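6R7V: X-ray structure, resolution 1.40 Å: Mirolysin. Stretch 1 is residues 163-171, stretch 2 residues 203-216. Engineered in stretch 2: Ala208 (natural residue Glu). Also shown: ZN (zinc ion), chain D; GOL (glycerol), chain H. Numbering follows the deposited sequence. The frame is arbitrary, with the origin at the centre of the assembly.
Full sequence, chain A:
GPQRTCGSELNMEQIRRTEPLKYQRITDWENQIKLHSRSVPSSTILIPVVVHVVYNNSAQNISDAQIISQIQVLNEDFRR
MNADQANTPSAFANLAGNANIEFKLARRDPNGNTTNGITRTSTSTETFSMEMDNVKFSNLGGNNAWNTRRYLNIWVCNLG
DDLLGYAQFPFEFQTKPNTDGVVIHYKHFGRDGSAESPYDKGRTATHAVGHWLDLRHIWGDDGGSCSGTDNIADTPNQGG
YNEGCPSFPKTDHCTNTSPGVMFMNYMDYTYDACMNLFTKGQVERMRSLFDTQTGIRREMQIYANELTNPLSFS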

# COMPACT_ATOMS: atom_id res chain seq x y z
N LEU A 163 -4.42 10.46 -10.91
CA LEU A 163 -4.08 9.72 -9.70
C LEU A 163 -4.68 8.29 -9.60
O LEU A 163 -5.89 8.11 -9.68
CB LEU A 163 -4.52 10.56 -8.49
CG LEU A 163 -4.08 10.11 -7.10
CD1 LEU A 163 -2.57 10.11 -6.98
CD2 LEU A 163 -4.66 11.02 -6.04
N LEU A 164 -3.82 7.29 -9.36
CA LEU A 164 -4.28 5.90 -9.21
C LEU A 164 -4.60 5.54 -7.77
O LEU A 164 -5.45 4.67 -7.53
CB LEU A 164 -3.23 4.89 -9.73
CG LEU A 164 -2.81 4.97 -11.21
CD1 LEU A 164 -1.88 3.85 -11.54
CD2 LEU A 164 -3.99 4.93 -12.14
N GLY A 165 -3.88 6.13 -6.82
CA GLY A 165 -4.10 5.80 -5.42
C GLY A 165 -3.15 6.55 -4.52
O GLY A 165 -2.19 7.18 -5.00
N TYR A 166 -3.41 6.49 -3.21
CA TYR A 166 -2.51 7.07 -2.23
C TYR A 166 -2.72 6.40 -0.87
O TYR A 166 -3.79 5.85 -0.60
CB TYR A 166 -2.64 8.59 -2.14
CG TYR A 166 -3.92 9.12 -1.54
CD1 TYR A 166 -3.99 9.49 -0.20
CD2 TYR A 166 -5.03 9.37 -2.35
CE1 TYR A 166 -5.16 10.03 0.34
CE2 TYR A 166 -6.19 9.94 -1.82
CZ TYR A 166 -6.24 10.29 -0.48
OH TYR A 166 -7.39 10.82 0.05
N ALA A 167 -1.70 6.45 -0.03
CA ALA A 167 -1.74 5.85 1.29
C ALA A 167 -1.29 6.84 2.32
O ALA A 167 -0.51 7.74 2.00
CB ALA A 167 -0.81 4.64 1.32
N GLN A 168 -1.64 6.58 3.57
CA GLN A 168 -1.11 7.35 4.67
C GLN A 168 -0.02 6.50 5.34
O GLN A 168 -0.24 5.33 5.62
CB GLN A 168 -2.22 7.77 5.66
CG GLN A 168 -1.66 8.74 6.70
CD GLN A 168 -2.74 9.30 7.58
OE1 GLN A 168 -3.51 10.15 7.17
NE2 GLN A 168 -2.80 8.83 8.81
N PHE A 169 1.16 7.09 5.60
CA PHE A 169 2.26 6.34 6.19
C PHE A 169 2.12 6.16 7.70
O PHE A 169 1.53 7.04 8.36
CB PHE A 169 3.58 7.09 5.92
CG PHE A 169 4.06 7.03 4.50
CD1 PHE A 169 3.86 8.10 3.63
CD2 PHE A 169 4.72 5.91 4.03
CE1 PHE A 169 4.25 8.01 2.29
CE2 PHE A 169 5.16 5.84 2.70
CZ PHE A 169 4.94 6.90 1.84
N PRO A 170 2.75 5.11 8.29
CA PRO A 170 2.63 4.89 9.73
C PRO A 170 3.15 6.03 10.61
O PRO A 170 2.63 6.20 11.72
CB PRO A 170 3.49 3.65 9.97
CG PRO A 170 3.47 2.91 8.67
CD PRO A 170 3.39 3.96 7.61
N PHE A 171 4.13 6.83 10.13
CA PHE A 171 4.63 7.92 10.98
C PHE A 171 3.55 8.99 11.23
O PHE A 171 3.71 9.83 12.12
CB PHE A 171 5.92 8.58 10.42
CG PHE A 171 5.68 9.63 9.34
CD1 PHE A 171 5.53 9.27 8.01
CD2 PHE A 171 5.58 10.97 9.67
CE1 PHE A 171 5.31 10.23 7.02
CE2 PHE A 171 5.30 11.93 8.69
CZ PHE A 171 5.15 11.55 7.37
N ARG A 203 -2.52 -4.43 -8.59
CA ARG A 203 -1.26 -4.04 -7.95
C ARG A 203 -1.25 -2.59 -7.47
O ARG A 203 -0.35 -2.23 -6.72
CB ARG A 203 -0.04 -4.31 -8.86
CG ARG A 203 0.59 -5.67 -8.59
CD ARG A 203 -0.32 -6.85 -8.89
NE ARG A 203 0.29 -8.09 -8.42
CZ ARG A 203 1.00 -8.91 -9.20
NH1 ARG A 203 1.22 -8.60 -10.47
NH2 ARG A 203 1.54 -10.01 -8.69
N THR A 204 -2.18 -1.75 -7.88
CA THR A 204 -2.24 -0.39 -7.33
C THR A 204 -2.46 -0.52 -5.81
O THR A 204 -1.79 0.15 -5.02
CB THR A 204 -3.33 0.46 -8.02
OG1 THR A 204 -3.01 0.53 -9.42
CG2 THR A 204 -3.40 1.86 -7.46
N ALA A 205 -3.36 -1.42 -5.40
CA ALA A 205 -3.56 -1.59 -3.95
C ALA A 205 -2.40 -2.31 -3.29
O ALA A 205 -2.09 -1.99 -2.16
CB ALA A 205 -4.87 -2.34 -3.68
N THR A 206 -1.74 -3.28 -3.98
CA THR A 206 -0.57 -3.91 -3.35
C THR A 206 0.48 -2.85 -3.04
O THR A 206 1.03 -2.82 -1.92
CB THR A 206 0.04 -4.97 -4.30
OG1 THR A 206 -0.97 -5.99 -4.44
CG2 THR A 206 1.29 -5.63 -3.72
N HIS A 207 0.72 -1.95 -4.02
CA HIS A 207 1.68 -0.87 -3.86
C HIS A 207 1.26 0.08 -2.71
O HIS A 207 2.10 0.43 -1.86
CB HIS A 207 1.73 -0.14 -5.21
CG HIS A 207 2.57 1.10 -5.25
ND1 HIS A 207 3.79 1.12 -5.90
CD2 HIS A 207 2.29 2.34 -4.79
CE1 HIS A 207 4.22 2.36 -5.79
NE2 HIS A 207 3.35 3.12 -5.11
N ALA A 208 -0.02 0.49 -2.68
CA ALA A 208 -0.51 1.42 -1.65
C ALA A 208 -0.43 0.79 -0.28
O ALA A 208 -0.06 1.47 0.69
CB ALA A 208 -1.94 1.83 -1.93
N VAL A 209 -0.82 -0.49 -0.17
CA VAL A 209 -0.76 -1.18 1.13
C VAL A 209 0.73 -1.28 1.57
O VAL A 209 1.01 -1.14 2.77
CB VAL A 209 -1.50 -2.56 1.09
CG1 VAL A 209 -1.26 -3.38 2.36
CG2 VAL A 209 -2.99 -2.35 0.86
N GLY A 210 1.66 -1.44 0.61
CA GLY A 210 3.08 -1.39 0.94
C GLY A 210 3.41 -0.08 1.64
O GLY A 210 4.08 -0.10 2.66
N HIS A 211 2.94 1.09 1.11
CA HIS A 211 3.17 2.37 1.84
C HIS A 211 2.51 2.40 3.23
O HIS A 211 3.10 2.91 4.18
CB HIS A 211 2.62 3.55 1.05
CG HIS A 211 3.29 3.84 -0.27
ND1 HIS A 211 4.65 4.08 -0.37
CD2 HIS A 211 2.73 4.07 -1.47
CE1 HIS A 211 4.87 4.44 -1.63
NE2 HIS A 211 3.75 4.47 -2.32
N TRP A 212 1.28 1.88 3.33
CA TRP A 212 0.60 1.84 4.64
C TRP A 212 1.40 0.97 5.65
O TRP A 212 1.29 1.17 6.87
CB TRP A 212 -0.81 1.30 4.38
CG TRP A 212 -1.67 1.19 5.59
CD1 TRP A 212 -2.32 2.20 6.24
CD2 TRP A 212 -2.03 -0.02 6.26
NE1 TRP A 212 -3.03 1.70 7.30
CE2 TRP A 212 -2.83 0.34 7.37
CE3 TRP A 212 -1.71 -1.36 6.05
CZ2 TRP A 212 -3.37 -0.63 8.24
CZ3 TRP A 212 -2.22 -2.31 6.92
CH2 TRP A 212 -3.02 -1.94 8.02
N LEU A 213 2.24 0.03 5.12
CA LEU A 213 3.13 -0.81 5.88
C LEU A 213 4.59 -0.31 5.83
O LEU A 213 5.55 -1.07 6.04
CB LEU A 213 3.01 -2.28 5.45
CG LEU A 213 1.64 -2.91 5.75
CD1 LEU A 213 1.55 -4.29 5.16
CD2 LEU A 213 1.33 -2.91 7.28
N ASP A 214 4.75 0.99 5.63
CA ASP A 214 6.00 1.74 5.82
C ASP A 214 6.98 1.69 4.65
O ASP A 214 8.10 2.23 4.78
CB ASP A 214 6.73 1.30 7.12
CG ASP A 214 7.31 2.44 7.91
OD1 ASP A 214 6.85 3.56 7.72
OD2 ASP A 214 8.25 2.20 8.71
N LEU A 215 6.60 1.11 3.52
CA LEU A 215 7.54 1.08 2.40
C LEU A 215 7.50 2.36 1.60
O LEU A 215 6.42 2.98 1.44
CB LEU A 215 7.23 -0.09 1.45
CG LEU A 215 7.27 -1.48 2.07
CD1 LEU A 215 7.08 -2.53 1.00
CD2 LEU A 215 8.56 -1.73 2.87
N ARG A 216 8.64 2.68 1.00
CA ARG A 216 8.80 3.84 0.13
C ARG A 216 9.03 3.41 -1.30
O ARG A 216 9.51 2.29 -1.58
CB ARG A 216 10.02 4.64 0.57
CG ARG A 216 9.88 5.22 1.95
CD ARG A 216 10.99 6.19 2.18
NE ARG A 216 11.06 6.59 3.58
CZ ARG A 216 11.87 7.54 4.03
NH1 ARG A 216 12.63 8.22 3.18
NH2 ARG A 216 11.92 7.81 5.32
ZN ZN D . 3.51 4.96 -4.28
C1 GOL H . 8.20 5.88 5.65
O1 GOL H . 9.01 4.98 4.91
C2 GOL H . 8.70 6.00 7.07
O2 GOL H . 9.97 6.66 7.08
C3 GOL H . 7.73 6.76 7.95
O3 GOL H . 6.48 6.07 8.10

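How does stretch 1 first meet the helix? The strand around Gly165 to Ala167 runs alongside helix 203-212 in nearly the same direction, the two axes inclined by 19° and 7.3 Å apart at closest approach. Contact begins at Leu164, whose CA-to-CB bond points toward the helix and whose CB lies 3.8 Å from Thr204 CG2. The same methyl approaches the backbone, with Leu164 O 3.5 Å from Thr204 CG2. Gly165 then leaves room for it: a CB in the ideal position on Gly165 would sit 3.4 Å from Thr204 CG2, a tight fit. Gly165 N is buried by the contact and has no hydrogen-bonding partner in the model.

What brings the chains closer at Ala167? The CA atoms of Gly165 and Thr204 are 6.7 Å apart, but those of Ala167 and Ala208 are separated by 5.5 Å, so the backbones converge along the strand. Tyr166 between them points away, while the small side chain of Ala167 points toward the helix and settles against its surface. Ala167 CB lies 3.3 Å from Ala208 O and 3.6 Å from His211 CB. That carbonyl accepts a hydrogen bond from Trp212 N (Trp212 N to Ala208 O, 3.0 Å); the methyl of Ala167 offers it no conventional donor, so their contact is one of packing. Ala208, an engineered residue, also turns its methyl toward the strand, with Ala167 CB and Ala208 CB 4.4 Å apart.

How do Gln168 and Phe169 engage the end of the helix? The CA-to-CB bond of Gln168 points away, and its amide is hydrogen-bonded elsewhere in the structure; the closest approach is from the backbone: Gln168 O is 3.7 Å from Trp212 CA, yet has no hydrogen-bonding partner. Phe169 leaves its backbone sideways, but its ring reaches His211, the two rings meeting obliquely with centroids 5.2 Å apart and planes at 71°. Phe169 CE2 is 3.6 Å from His211 ND1 and 3.4 Å from Leu215 O, the latter at the edge of the phenyl ring. These two polar atoms are themselves joined, His211 ND1 donating to Leu215 O at 2.8 Å. Phe169 thus packs beside a hydrogen bond that holds the imidazole, whose other nitrogen, His211 NE2, binds zinc at 2.0 Å (His211 NE2 to ZN).

What closes the contact beyond the helix? Pro170 points toward stretch 2 and packs where the chain leaves helical geometry at Leu213. Its ring touches both backbone and side chain, with Pro170 CG 3.3 Å from Trp212 O and Pro170 CD 3.5 Å from Asp214 OD1. No direct hydrogen bond crosses between the stretches, but a glycerol, probably from the crystallisation liquor, supplies a bridge. Phe171 N donates to GOL O3 at 3.2 Å, and GOL O3 in turn donates to Asp214 OD1 at 2.6 Å. Arg216, also in stretch 2, holds the ligand as well, its NH2 donating to GOL O2 at 2.9 Å.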